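Local atomic coordinates of hypothetical UPF0204 protein AF0625 (Archaeoglobus fulgidus, PDB entry 1YQE), a protein that probably hydrolyses D-aminoacyl-tRNA to a D-amino acid and free tRNA, with zinc as cofactor, so countering the toxicity of D-aminoacyl-tRNA. Residues V35-L40 with K64-I69; H92-N96 with S108-P112; D101-K105 with H143-E147; A123-R127 with E175-D179; I206-F212 with V275-L281. One frame throughout, in Å; residues are numbered along the deposited sequence.

Contact 1. Residues V35-L40 with K64-I69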
# COMPACT_ATOMS: atom_id res chain seq x y z
N VAL A 35 9.91 -22.37 -9.80
CA VAL A 35 10.93 -22.75 -8.83
C VAL A 35 10.26 -22.79 -7.47
O VAL A 35 9.38 -21.97 -7.17
CB VAL A 35 12.08 -21.72 -8.79
CG1 VAL A 35 12.76 -21.65 -10.14
CG2 VAL A 35 11.55 -20.36 -8.37
N GLY A 36 10.67 -23.75 -6.64
CA GLY A 36 10.08 -23.87 -5.32
C GLY A 36 8.56 -23.90 -5.40
O GLY A 36 7.99 -24.54 -6.28
N GLU A 37 7.92 -23.20 -4.48
CA GLU A 37 6.46 -23.15 -4.42
C GLU A 37 5.86 -22.06 -5.31
O GLU A 37 4.64 -21.88 -5.32
CB GLU A 37 6.02 -22.91 -2.98
CG GLU A 37 6.67 -21.69 -2.34
CD GLU A 37 6.10 -21.35 -0.97
OE1 GLU A 37 4.89 -21.03 -0.90
OE2 GLU A 37 6.85 -21.42 0.03
N PHE A 38 6.70 -21.35 -6.06
CA PHE A 38 6.20 -20.26 -6.90
C PHE A 38 6.28 -20.45 -8.41
O PHE A 38 6.97 -21.33 -8.93
CB PHE A 38 6.93 -18.96 -6.56
CG PHE A 38 7.07 -18.68 -5.10
CD1 PHE A 38 8.21 -19.08 -4.41
CD2 PHE A 38 6.06 -18.03 -4.40
CE1 PHE A 38 8.35 -18.82 -3.04
CE2 PHE A 38 6.18 -17.77 -3.03
CZ PHE A 38 7.33 -18.17 -2.36
N LYS A 39 5.55 -19.57 -9.09
CA LYS A 39 5.53 -19.52 -10.55
C LYS A 39 6.06 -18.12 -10.82
O LYS A 39 5.39 -17.13 -10.53
CB LYS A 39 4.10 -19.65 -11.08
CG LYS A 39 3.43 -20.99 -10.77
CD LYS A 39 1.99 -21.03 -11.24
CE LYS A 39 1.88 -20.92 -12.75
NZ LYS A 39 2.59 -22.05 -13.42
N LEU A 40 7.27 -18.04 -11.35
CA LEU A 40 7.88 -16.75 -11.62
C LEU A 40 7.82 -16.39 -13.10
O LEU A 40 7.99 -17.25 -13.96
CB LEU A 40 9.35 -16.75 -11.17
CG LEU A 40 9.66 -17.21 -9.75
CD1 LEU A 40 11.18 -17.18 -9.55
CD2 LEU A 40 8.97 -16.31 -8.73
N LYS A 64 11.44 -15.65 1.07
CA LYS A 64 11.30 -16.87 0.28
C LYS A 64 11.56 -16.61 -1.21
O LYS A 64 12.27 -17.37 -1.87
CB LYS A 64 9.90 -17.45 0.45
CG LYS A 64 9.57 -17.83 1.89
CD LYS A 64 8.14 -18.31 2.03
CE LYS A 64 7.85 -18.70 3.47
NZ LYS A 64 6.46 -19.21 3.64
N LEU A 65 10.96 -15.55 -1.73
CA LEU A 65 11.13 -15.20 -3.14
C LEU A 65 12.53 -14.70 -3.46
O LEU A 65 13.03 -14.91 -4.56
CB LEU A 65 10.09 -14.15 -3.54
CG LEU A 65 8.65 -14.64 -3.67
CD1 LEU A 65 7.67 -13.47 -3.60
CD2 LEU A 65 8.49 -15.39 -4.99
N ALA A 66 13.16 -14.04 -2.49
CA ALA A 66 14.50 -13.49 -2.68
C ALA A 66 15.58 -14.55 -2.89
O ALA A 66 16.73 -14.24 -3.18
CB ALA A 66 14.88 -12.60 -1.51
N LYS A 67 15.19 -15.81 -2.74
CA LYS A 67 16.13 -16.90 -2.95
C LYS A 67 16.32 -17.13 -4.44
O LYS A 67 17.38 -17.58 -4.88
CB LYS A 67 15.60 -18.18 -2.29
CG LYS A 67 16.43 -19.43 -2.57
CD LYS A 67 15.77 -20.66 -1.95
CE LYS A 67 16.44 -21.95 -2.42
NZ LYS A 67 15.73 -23.15 -1.87
N TYR A 68 15.30 -16.80 -5.23
CA TYR A 68 15.35 -17.01 -6.66
C TYR A 68 15.56 -15.77 -7.52
O TYR A 68 16.01 -15.87 -8.66
CB TYR A 68 14.07 -17.73 -7.11
CG TYR A 68 13.69 -18.87 -6.20
CD1 TYR A 68 12.65 -18.74 -5.27
CD2 TYR A 68 14.35 -20.09 -6.27
CE1 TYR A 68 12.29 -19.80 -4.43
CE2 TYR A 68 14.00 -21.16 -5.44
CZ TYR A 68 12.97 -21.00 -4.52
OH TYR A 68 12.62 -22.06 -3.71
N ILE A 69 15.23 -14.60 -6.97
CA ILE A 69 15.40 -13.34 -7.71
C ILE A 69 15.66 -12.15 -6.80
O ILE A 69 15.29 -12.16 -5.63
CB ILE A 69 14.16 -13.00 -8.57
CG1 ILE A 69 12.89 -13.19 -7.75
CG2 ILE A 69 14.16 -13.83 -9.83
CD1 ILE A 69 11.64 -12.61 -8.41
O HOH W 1 9.85 -22.38 -2.66
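Phe38 and Tyr68 both place CG beside their own backbone N and anti to the carbonyl carbon (chi1 -45° for each), which sends the two rings into the gap between the turn at 35-38 and the end of helix 61-65. Each ring receives a methyl group over one face. Leu65 CD2 stands almost on the normal through the centre of the Phe38 ring, 3.5 Å from the centroid, a CH-pi contact only 9° off perpendicular. Val35 CG2 does the same to Tyr68, displaced a little toward the rim, and comes within 3.4 Å of Tyr68 CG. The two side chains cross at about a right angle, and Lys64 CB meets the Phe38 edge at CZ. Leu40 lays CD2 against Leu65 CD2 and CD1 against Tyr68 CB, closing the apolar layer. Val35 to Phe38 form a type II' beta turn, and Gly36, at positive phi, brings its CA to 3.5 Å from Tyr68 OH. No direct hydrogen bond joins the segments; one water links them instead, accepting from Glu37 N at 2.8 Å and hydrogen-bonded to Tyr68 OH. The turn is the hairpin connection between strands 31-35 and 38-42 at the margin of the mixed sheet, and Leu65 continues inward onto Ala49 of strand 47-51 and Leu7 and Val9 of strand 6-11.

Contact 2. Residues H92-N96 with S108-P112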
# COMPACT_ATOMS: atom_id res chain seq x y z
N HIS A 92 -2.92 0.29 0.33
CA HIS A 92 -2.63 0.25 1.75
C HIS A 92 -1.41 -0.62 1.99
O HIS A 92 -1.02 -1.41 1.12
CB HIS A 92 -3.81 -0.32 2.55
CG HIS A 92 -3.87 -1.82 2.57
ND1 HIS A 92 -4.48 -2.55 1.58
CD2 HIS A 92 -3.42 -2.71 3.48
CE1 HIS A 92 -4.40 -3.84 1.87
NE2 HIS A 92 -3.76 -3.96 3.02
N VAL A 93 -0.81 -0.46 3.15
CA VAL A 93 0.35 -1.26 3.53
C VAL A 93 -0.13 -2.15 4.67
O VAL A 93 -0.89 -1.70 5.53
CB VAL A 93 1.52 -0.37 3.99
CG1 VAL A 93 2.67 -1.24 4.48
CG2 VAL A 93 1.98 0.51 2.84
N SER A 94 0.28 -3.41 4.66
CA SER A 94 -0.13 -4.35 5.69
C SER A 94 0.58 -4.08 7.02
O SER A 94 1.65 -3.46 7.07
CB SER A 94 0.12 -5.78 5.21
OG SER A 94 1.42 -5.93 4.67
N GLY A 95 -0.04 -4.55 8.11
CA GLY A 95 0.51 -4.35 9.44
C GLY A 95 -0.60 -4.36 10.46
O GLY A 95 -1.75 -4.06 10.13
N ASN A 96 -0.28 -4.72 11.70
CA ASN A 96 -1.28 -4.78 12.77
C ASN A 96 -0.92 -3.91 13.96
O ASN A 96 0.25 -3.71 14.27
CB ASN A 96 -1.43 -6.20 13.30
CG ASN A 96 -1.85 -7.18 12.25
OD1 ASN A 96 -2.90 -7.02 11.63
ND2 ASN A 96 -1.05 -8.22 12.04
N SER A 108 3.04 -5.40 14.71
CA SER A 108 4.10 -5.61 13.74
C SER A 108 3.66 -4.94 12.43
O SER A 108 2.52 -5.06 12.02
CB SER A 108 4.33 -7.11 13.52
OG SER A 108 5.48 -7.34 12.73
N LEU A 109 4.59 -4.23 11.80
CA LEU A 109 4.29 -3.51 10.57
C LEU A 109 5.17 -3.93 9.40
O LEU A 109 6.35 -4.21 9.59
CB LEU A 109 4.46 -2.01 10.81
CG LEU A 109 3.64 -1.33 11.91
CD1 LEU A 109 4.15 0.09 12.15
CD2 LEU A 109 2.17 -1.31 11.50
N ALA A 110 4.60 -3.96 8.21
CA ALA A 110 5.37 -4.31 7.02
C ALA A 110 6.06 -3.03 6.53
O ALA A 110 5.58 -1.92 6.78
CB ALA A 110 4.46 -4.86 5.93
N LYS A 111 7.19 -3.19 5.86
CA LYS A 111 7.92 -2.05 5.33
C LYS A 111 7.11 -1.44 4.18
O LYS A 111 6.81 -2.11 3.20
CB LYS A 111 9.29 -2.51 4.82
CG LYS A 111 10.15 -1.45 4.14
CD LYS A 111 10.74 -0.46 5.12
CE LYS A 111 11.85 0.36 4.47
NZ LYS A 111 12.46 1.33 5.40
N PRO A 112 6.73 -0.15 4.29
CA PRO A 112 5.96 0.47 3.20
C PRO A 112 6.83 0.89 2.01
O PRO A 112 8.05 0.83 2.08
CB PRO A 112 5.32 1.68 3.89
CG PRO A 112 6.34 2.07 4.90
CD PRO A 112 6.80 0.73 5.47
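Asn96 N donates to Ser108 O at 2.8 Å, a nearly straight bond (167° at the hydrogen). Its companion, Ala110 N to Ser94 O, is longer at 3.2 Å and less straight. The two bonds flank the pair Gly95 and Leu109, whose CA atoms are 4.0 Å apart: a single antiparallel bridge, with the chains running 171° apart, in a region that is otherwise loop. Gly95, with no side chain, lets the backbones come this close, and Leu109 CD2 lies 4.0 Å from Gly95 CA. On the flank beyond Ser94, Val93 puts CG1 anti to the backbone N (chi1 176°), and both of its methyls face the other segment; CG2 touches Pro112 CB at 3.7 Å and CG1 approaches Ala110 O. Ser94 OG passes 3.5 Å from Ala110 CB, but its polar partner is Pro145 O. Likewise the Asn96 amide nitrogen is held by two carbonyls, Gly103 O and Lys105 O, inside the loop that the bridge closes, and Ser108 OG bonds to Glu147. The bridge thus ties the two ends of the long connection from strand 88-92 to helix 114-125. Leu109 reaches Phe230, Ala234 and Leu237 of helix 228-238, Val93 and Pro112 lie on His216 of strand 212-218, and Val93 also touches Ala153 of strand 152-159.

Contact 3. Residues D101-K105 with H143-E147. With POP (pyrophosphate 2-), chain B.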
# COMPACT_ATOMS: atom_id res chain seq x y z
N ASP A 101 -6.25 -10.40 13.62
CA ASP A 101 -7.29 -11.35 13.25
C ASP A 101 -7.22 -11.84 11.81
O ASP A 101 -7.82 -12.86 11.48
CB ASP A 101 -8.68 -10.74 13.47
CG ASP A 101 -9.08 -10.71 14.93
OD1 ASP A 101 -8.40 -11.38 15.74
OD2 ASP A 101 -10.07 -10.02 15.26
N PHE A 102 -6.49 -11.13 10.96
CA PHE A 102 -6.41 -11.55 9.57
C PHE A 102 -5.00 -11.56 8.99
O PHE A 102 -4.72 -10.90 7.98
CB PHE A 102 -7.37 -10.72 8.73
CG PHE A 102 -8.80 -10.87 9.16
CD1 PHE A 102 -9.43 -12.11 9.06
CD2 PHE A 102 -9.49 -9.81 9.74
CE1 PHE A 102 -10.74 -12.30 9.54
CE2 PHE A 102 -10.80 -9.99 10.22
CZ PHE A 102 -11.41 -11.23 10.12
N GLY A 103 -4.13 -12.31 9.65
CA GLY A 103 -2.76 -12.44 9.20
C GLY A 103 -1.74 -11.64 9.99
O GLY A 103 -2.06 -10.63 10.61
N GLY A 104 -0.49 -12.11 9.95
CA GLY A 104 0.58 -11.42 10.64
C GLY A 104 0.61 -11.55 12.15
O GLY A 104 -0.08 -12.39 12.73
N LYS A 105 1.42 -10.70 12.77
CA LYS A 105 1.59 -10.69 14.22
C LYS A 105 1.16 -9.35 14.81
O LYS A 105 1.17 -8.32 14.14
CB LYS A 105 3.06 -10.93 14.56
CG LYS A 105 3.63 -12.22 13.98
CD LYS A 105 5.11 -12.34 14.27
CE LYS A 105 5.64 -13.73 13.94
NZ LYS A 105 5.38 -14.13 12.52
N HIS A 143 -4.44 -5.69 8.61
CA HIS A 143 -4.28 -7.06 8.14
C HIS A 143 -2.85 -7.46 7.80
O HIS A 143 -1.97 -6.61 7.65
CB HIS A 143 -5.18 -7.30 6.92
CG HIS A 143 -6.64 -7.34 7.25
ND1 HIS A 143 -7.62 -7.59 6.31
CD2 HIS A 143 -7.29 -7.17 8.43
CE1 HIS A 143 -8.80 -7.57 6.89
NE2 HIS A 143 -8.63 -7.32 8.18
N GLY A 144 -2.62 -8.76 7.71
CA GLY A 144 -1.30 -9.27 7.38
C GLY A 144 -1.06 -9.09 5.89
O GLY A 144 -1.94 -8.62 5.17
N PRO A 145 0.14 -9.42 5.39
CA PRO A 145 1.26 -9.95 6.18
C PRO A 145 2.03 -8.82 6.87
O PRO A 145 2.22 -7.74 6.31
CB PRO A 145 2.08 -10.68 5.12
CG PRO A 145 1.93 -9.75 3.92
CD PRO A 145 0.45 -9.41 3.95
N SER A 146 2.45 -9.05 8.11
CA SER A 146 3.19 -8.03 8.84
C SER A 146 4.69 -8.23 8.73
O SER A 146 5.46 -7.28 8.84
CB SER A 146 2.79 -8.04 10.31
OG SER A 146 3.09 -9.29 10.90
N GLU A 147 5.11 -9.47 8.50
CA GLU A 147 6.53 -9.79 8.42
C GLU A 147 7.11 -9.67 7.02
O GLU A 147 7.49 -10.66 6.41
CB GLU A 147 6.77 -11.19 8.98
CG GLU A 147 6.06 -11.44 10.31
CD GLU A 147 6.34 -10.36 11.36
OE1 GLU A 147 7.51 -10.21 11.77
OE2 GLU A 147 5.39 -9.67 11.77
P1 POP B . -9.15 -10.73 1.87
O1 POP B . -10.65 -11.00 1.84
O2 POP B . -8.48 -11.64 0.83
O3 POP B . -8.55 -11.06 3.23
O POP B . -8.80 -9.17 1.41
P2 POP B . -9.03 -7.84 2.37
O4 POP B . -9.71 -8.16 3.68
O5 POP B . -9.85 -6.83 1.62
O6 POP B . -7.54 -7.25 2.55
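Phe102 and His143 lie side by side, pointing the same way, and form an offset edge-to-face aromatic pair at the rim of the pyrophosphate pocket, joining the loop between strand 88-92 and helix 114-125 to the loop between strands 135-138 and 152-159. The edge of Phe102 is turned toward the face of His143, with centroids 4.9 Å apart and planes at 64°. Phe102 CB sits over the centre of the imidazole, 3.6 Å from its centroid, in a CH-pi contact. Pyrophosphate lies off the imidazole edge, O4 being in the ring plane and 3.4 Å from His143 CE1; Arg79, Arg54 and the backbone N of Ser81 hydrogen-bond the same ligand. In the backbone, Gly144 N donates to Phe102 O almost straight, at 3.0 Å. Gly103 and Gly144 then pass with CA atoms 3.9 Å apart, a spacing that two residues without side chains allow. Farther along, Lys105 and Glu147 cross at about a right angle, the lysine methylenes lying against the carboxylate while the charges stay beyond salt-bridge range. Ser146 OG, between its backbone N and carbonyl carbon (chi1 61°), touches Gly104 CA at 3.3 Å and accepts from Lys105 N at 2.9 Å.

Contact 4. Residues A123-R127 with E175-D179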
# COMPACT_ATOMS: atom_id res chain seq x y z
N ALA A 123 -0.93 7.90 -11.24
CA ALA A 123 -1.09 7.26 -12.54
C ALA A 123 -2.51 6.71 -12.67
O ALA A 123 -3.06 6.62 -13.76
CB ALA A 123 -0.08 6.13 -12.72
N LEU A 124 -3.09 6.34 -11.53
CA LEU A 124 -4.46 5.83 -11.51
C LEU A 124 -5.42 6.99 -11.70
O LEU A 124 -6.35 6.92 -12.51
CB LEU A 124 -4.75 5.13 -10.16
CG LEU A 124 -6.16 4.58 -9.96
CD1 LEU A 124 -6.43 3.45 -10.95
CD2 LEU A 124 -6.32 4.07 -8.53
N ARG A 125 -5.19 8.07 -10.96
CA ARG A 125 -6.03 9.26 -11.04
C ARG A 125 -6.19 9.69 -12.50
O ARG A 125 -7.27 10.06 -12.93
CB ARG A 125 -5.39 10.40 -10.24
CG ARG A 125 -6.31 11.60 -10.03
CD ARG A 125 -5.52 12.80 -9.50
NE ARG A 125 -4.68 13.38 -10.53
CZ ARG A 125 -3.83 14.39 -10.34
NH1 ARG A 125 -3.70 14.95 -9.14
NH2 ARG A 125 -3.11 14.85 -11.36
N GLU A 126 -5.09 9.62 -13.24
CA GLU A 126 -5.08 10.00 -14.65
C GLU A 126 -6.01 9.15 -15.51
O GLU A 126 -6.45 9.58 -16.58
CB GLU A 126 -3.64 9.91 -15.17
CG GLU A 126 -3.42 10.54 -16.53
CD GLU A 126 -1.97 10.45 -16.97
OE1 GLU A 126 -1.63 11.02 -18.03
OE2 GLU A 126 -1.17 9.80 -16.26
N ARG A 127 -6.32 7.94 -15.05
CA ARG A 127 -7.16 7.01 -15.80
C ARG A 127 -8.52 6.71 -15.17
O ARG A 127 -9.33 6.00 -15.77
CB ARG A 127 -6.44 5.68 -15.99
CG ARG A 127 -5.10 5.74 -16.68
CD ARG A 127 -4.49 4.35 -16.69
NE ARG A 127 -3.28 4.27 -17.50
CZ ARG A 127 -2.11 4.78 -17.16
NH1 ARG A 127 -1.96 5.42 -16.00
NH2 ARG A 127 -1.07 4.65 -17.97
N GLU A 175 -2.06 -0.92 -15.75
CA GLU A 175 -1.43 0.22 -16.41
C GLU A 175 -0.86 1.19 -15.38
O GLU A 175 0.24 1.71 -15.55
CB GLU A 175 -2.43 0.97 -17.29
CG GLU A 175 -2.67 0.34 -18.65
CD GLU A 175 -3.52 1.22 -19.55
OE1 GLU A 175 -3.32 2.45 -19.55
OE2 GLU A 175 -4.37 0.67 -20.28
N ALA A 176 -1.62 1.43 -14.31
CA ALA A 176 -1.15 2.34 -13.27
C ALA A 176 0.10 1.75 -12.61
O ALA A 176 1.03 2.48 -12.30
CB ALA A 176 -2.25 2.57 -12.23
N MET A 177 0.12 0.43 -12.43
CA MET A 177 1.28 -0.22 -11.84
C MET A 177 2.50 -0.06 -12.74
O MET A 177 3.60 0.22 -12.25
CB MET A 177 1.03 -1.71 -11.62
CG MET A 177 0.07 -2.06 -10.51
SD MET A 177 0.01 -3.85 -10.30
CE MET A 177 0.98 -4.06 -8.85
N LEU A 178 2.32 -0.25 -14.04
CA LEU A 178 3.45 -0.12 -14.96
C LEU A 178 4.02 1.29 -14.89
O LEU A 178 5.24 1.46 -14.92
CB LEU A 178 3.02 -0.46 -16.39
CG LEU A 178 4.15 -0.48 -17.43
CD1 LEU A 178 5.26 -1.43 -16.99
CD2 LEU A 178 3.59 -0.90 -18.78
N ASP A 179 3.15 2.29 -14.81
CA ASP A 179 3.60 3.68 -14.71
C ASP A 179 4.36 3.91 -13.41
O ASP A 179 5.33 4.66 -13.37
CB ASP A 179 2.42 4.65 -14.77
CG ASP A 179 1.87 4.81 -16.17
OD1 ASP A 179 2.48 4.29 -17.13
OD2 ASP A 179 0.82 5.47 -16.31
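Arg127 NH1 and NH2 both grip one oxygen, Asp179 OD2, end-on and from the same face of the carboxylate, instead of taking one oxygen each. This is the heart of a salt-bridge network between the end of helix 114-125 and helix 167-182, completed by Glu175 one turn before Asp179. The shorter of the two bonds, from NH2, is 2.6 Å, and the guanidinium and Asp179 carboxylate planes stand 50° apart. NE serves the second acid: it donates to Glu175 OE1 at 2.7 Å, again from above the carboxylate, whose plane is almost perpendicular to the guanidinium at 86°. Each acceptor nevertheless lies near the guanidinium plane, so it is the carboxylates that are turned away from coplanarity. Arg127 has a chain extended from CG to NE, which carries the group across to the other helix; there Glu175 CB and Ala176 N lie over one of its faces. Two neighbouring acids would probably stabilise the positive charge, and Glu175 OE2 has a further partner in Arg130. Beside the salt bridges the helices meet chiefly at alanines. Ala123 and Ala176 approach with CA atoms 5.0 Å apart, Leu124 CB adds a contact to Ala176 CB, and Ala123 CB touches Asp179 CB at 3.6 Å. The guanidinium is also tied back to its own segment, where NH1, besides holding Asp179, donates to Ala123 O at 2.8 Å from above that carbonyl's plane.

Contact 5. Residues I206-F212 with V275-L281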
# COMPACT_ATOMS: atom_id res chain seq x y z
N ILE A 206 -5.17 13.89 0.30
CA ILE A 206 -3.77 14.29 0.30
C ILE A 206 -2.99 13.50 -0.75
O ILE A 206 -2.13 14.06 -1.44
CB ILE A 206 -3.14 14.11 1.72
CG1 ILE A 206 -3.69 15.20 2.66
CG2 ILE A 206 -1.61 14.18 1.65
CD1 ILE A 206 -3.33 15.02 4.13
N MET A 207 -3.30 12.22 -0.90
CA MET A 207 -2.62 11.37 -1.89
C MET A 207 -2.93 11.82 -3.32
O MET A 207 -2.07 11.77 -4.20
CB MET A 207 -3.05 9.91 -1.73
CG MET A 207 -2.43 9.20 -0.54
SD MET A 207 -0.62 9.03 -0.76
CE MET A 207 -0.54 7.57 -1.77
N LEU A 208 -4.16 12.25 -3.55
CA LEU A 208 -4.58 12.67 -4.88
C LEU A 208 -4.25 14.11 -5.29
O LEU A 208 -4.15 14.39 -6.49
CB LEU A 208 -6.09 12.46 -5.03
CG LEU A 208 -6.63 11.03 -5.06
CD1 LEU A 208 -8.14 11.04 -4.82
CD2 LEU A 208 -6.31 10.40 -6.40
N THR A 209 -4.05 15.00 -4.33
CA THR A 209 -3.81 16.41 -4.67
C THR A 209 -2.61 17.15 -4.11
O THR A 209 -2.43 18.33 -4.41
CB THR A 209 -5.05 17.25 -4.31
OG1 THR A 209 -5.17 17.32 -2.88
CG2 THR A 209 -6.31 16.62 -4.89
N THR A 210 -1.77 16.48 -3.31
CA THR A 210 -0.61 17.16 -2.74
C THR A 210 0.71 16.48 -3.09
O THR A 210 0.75 15.51 -3.84
CB THR A 210 -0.73 17.26 -1.21
OG1 THR A 210 -0.59 15.96 -0.63
CG2 THR A 210 -2.10 17.84 -0.81
N THR A 211 1.80 17.02 -2.54
CA THR A 211 3.13 16.47 -2.79
C THR A 211 3.49 15.49 -1.67
O THR A 211 4.64 15.11 -1.50
CB THR A 211 4.19 17.58 -2.82
OG1 THR A 211 4.15 18.31 -1.58
CG2 THR A 211 3.92 18.55 -3.98
N PHE A 212 2.47 15.08 -0.91
CA PHE A 212 2.67 14.16 0.20
C PHE A 212 2.20 12.75 -0.10
O PHE A 212 1.21 12.53 -0.81
CB PHE A 212 1.93 14.64 1.45
CG PHE A 212 2.79 15.35 2.44
CD1 PHE A 212 3.03 16.72 2.33
CD2 PHE A 212 3.35 14.66 3.51
CE1 PHE A 212 3.81 17.39 3.27
CE2 PHE A 212 4.14 15.32 4.46
CZ PHE A 212 4.36 16.69 4.33
N VAL A 275 -1.79 20.63 5.28
CA VAL A 275 -1.12 19.88 4.22
C VAL A 275 -1.85 20.09 2.89
O VAL A 275 -1.23 20.38 1.87
CB VAL A 275 -1.08 18.37 4.53
CG1 VAL A 275 -0.51 17.60 3.34
CG2 VAL A 275 -0.25 18.12 5.77
N LYS A 276 -3.17 19.94 2.91
CA LYS A 276 -3.99 20.11 1.71
C LYS A 276 -3.87 21.52 1.14
O LYS A 276 -3.97 21.71 -0.08
CB LYS A 276 -5.46 19.81 2.03
CG LYS A 276 -5.74 18.36 2.37
CD LYS A 276 -7.17 18.16 2.86
CE LYS A 276 -8.19 18.51 1.78
NZ LYS A 276 -9.59 18.33 2.28
N LYS A 277 -3.66 22.49 2.01
CA LYS A 277 -3.56 23.89 1.59
C LYS A 277 -2.17 24.34 1.14
O LYS A 277 -2.04 25.00 0.11
CB LYS A 277 -4.04 24.80 2.73
CG LYS A 277 -3.83 26.29 2.49
CD LYS A 277 -4.11 27.07 3.76
CE LYS A 277 -3.81 28.56 3.59
NZ LYS A 277 -4.67 29.19 2.57
N ASP A 278 -1.13 23.99 1.89
CA ASP A 278 0.22 24.42 1.55
C ASP A 278 1.05 23.50 0.68
O ASP A 278 2.17 23.85 0.31
CB ASP A 278 1.01 24.73 2.83
CG ASP A 278 0.33 25.78 3.71
OD1 ASP A 278 -0.32 26.69 3.16
OD2 ASP A 278 0.47 25.69 4.95
N PHE A 279 0.53 22.32 0.33
CA PHE A 279 1.29 21.38 -0.49
C PHE A 279 0.58 20.85 -1.73
O PHE A 279 0.77 19.70 -2.11
CB PHE A 279 1.73 20.21 0.38
CG PHE A 279 2.63 20.60 1.52
CD1 PHE A 279 4.01 20.51 1.39
CD2 PHE A 279 2.09 21.05 2.72
CE1 PHE A 279 4.85 20.87 2.45
CE2 PHE A 279 2.92 21.41 3.78
CZ PHE A 279 4.30 21.32 3.65
N ARG A 280 -0.23 21.69 -2.38
CA ARG A 280 -0.96 21.26 -3.57
C ARG A 280 -0.06 20.97 -4.76
O ARG A 280 1.04 21.50 -4.87
CB ARG A 280 -1.99 22.31 -3.98
CG ARG A 280 -3.03 22.65 -2.94
CD ARG A 280 -4.19 23.42 -3.57
NE ARG A 280 -3.72 24.56 -4.35
CZ ARG A 280 -4.50 25.34 -5.10
NH1 ARG A 280 -5.80 25.09 -5.17
NH2 ARG A 280 -3.98 26.35 -5.77
N LEU A 281 -0.58 20.15 -5.63
CA LEU A 281 0.12 19.85 -6.85
C LEU A 281 -0.49 20.75 -7.94
O LEU A 281 -1.61 21.22 -7.80
CB LEU A 281 -0.28 18.51 -7.47
CG LEU A 281 0.12 17.23 -6.76
CD1 LEU A 281 -0.53 16.03 -7.41
CD2 LEU A 281 1.63 17.07 -6.75
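Val275 CG1 lies at the apolar centre, between Ile206 CD1 at 3.9 Å and Phe212 CD1 at 3.8 Å, where the ends of helices 201-209 and 272-278 pack together. Val275 points this methyl inward by holding CG1 anti to its backbone N (chi1 174°). Next to it stands a T-shaped (edge-to-face) pair: Phe212 CE1 sits over the centre of the Phe279 ring, 3.6 Å above its plane, with the rings at 88°. Outside the rings, the chains leaving the two helices pair through a single beta bridge, Thr210 with Arg280. Thr211 N donates to Phe279 O, and Leu281 N to Thr209 O, each at 2.9 Å. Leu281 folds CD2 against Thr210 O, and its side chain also touches Leu122 and Arg125 of helix 114-125. Ile206, Phe212 and Val275 all rest on Ile244 of strand 242-245 in the parallel sheet. At the polar edge Thr210, the first residue past helix 201-209, uses OG1 twice: it donates to Ile206 O at 2.6 Å, on the face opposite Thr210 N, and accepts from Phe212 N at 3.2 Å in an ST turn.

How the contacts relate
From the N terminus, contact 1 comes first, tying the hairpin at the margin of the eight-stranded mixed sheet to the end of helix 61-65. Contact 2 then closes the loop between strand 88-92 and helix 114-125. Contact 3 crosses it along the chain, joining the inside of that loop to residues 143-147; the two touch, and the side chain of Ser94 in contact 2 lies about 8 Å from the pyrophosphate. Contact 4, which also crosses contact 3, lies on the other side of the chain's centre and pairs two helices. Contact 5 follows in series, fastening the C-terminal tail beside the parallel sheet; Arg125 NH1 reaches Leu208 O to connect contacts 4 and 5.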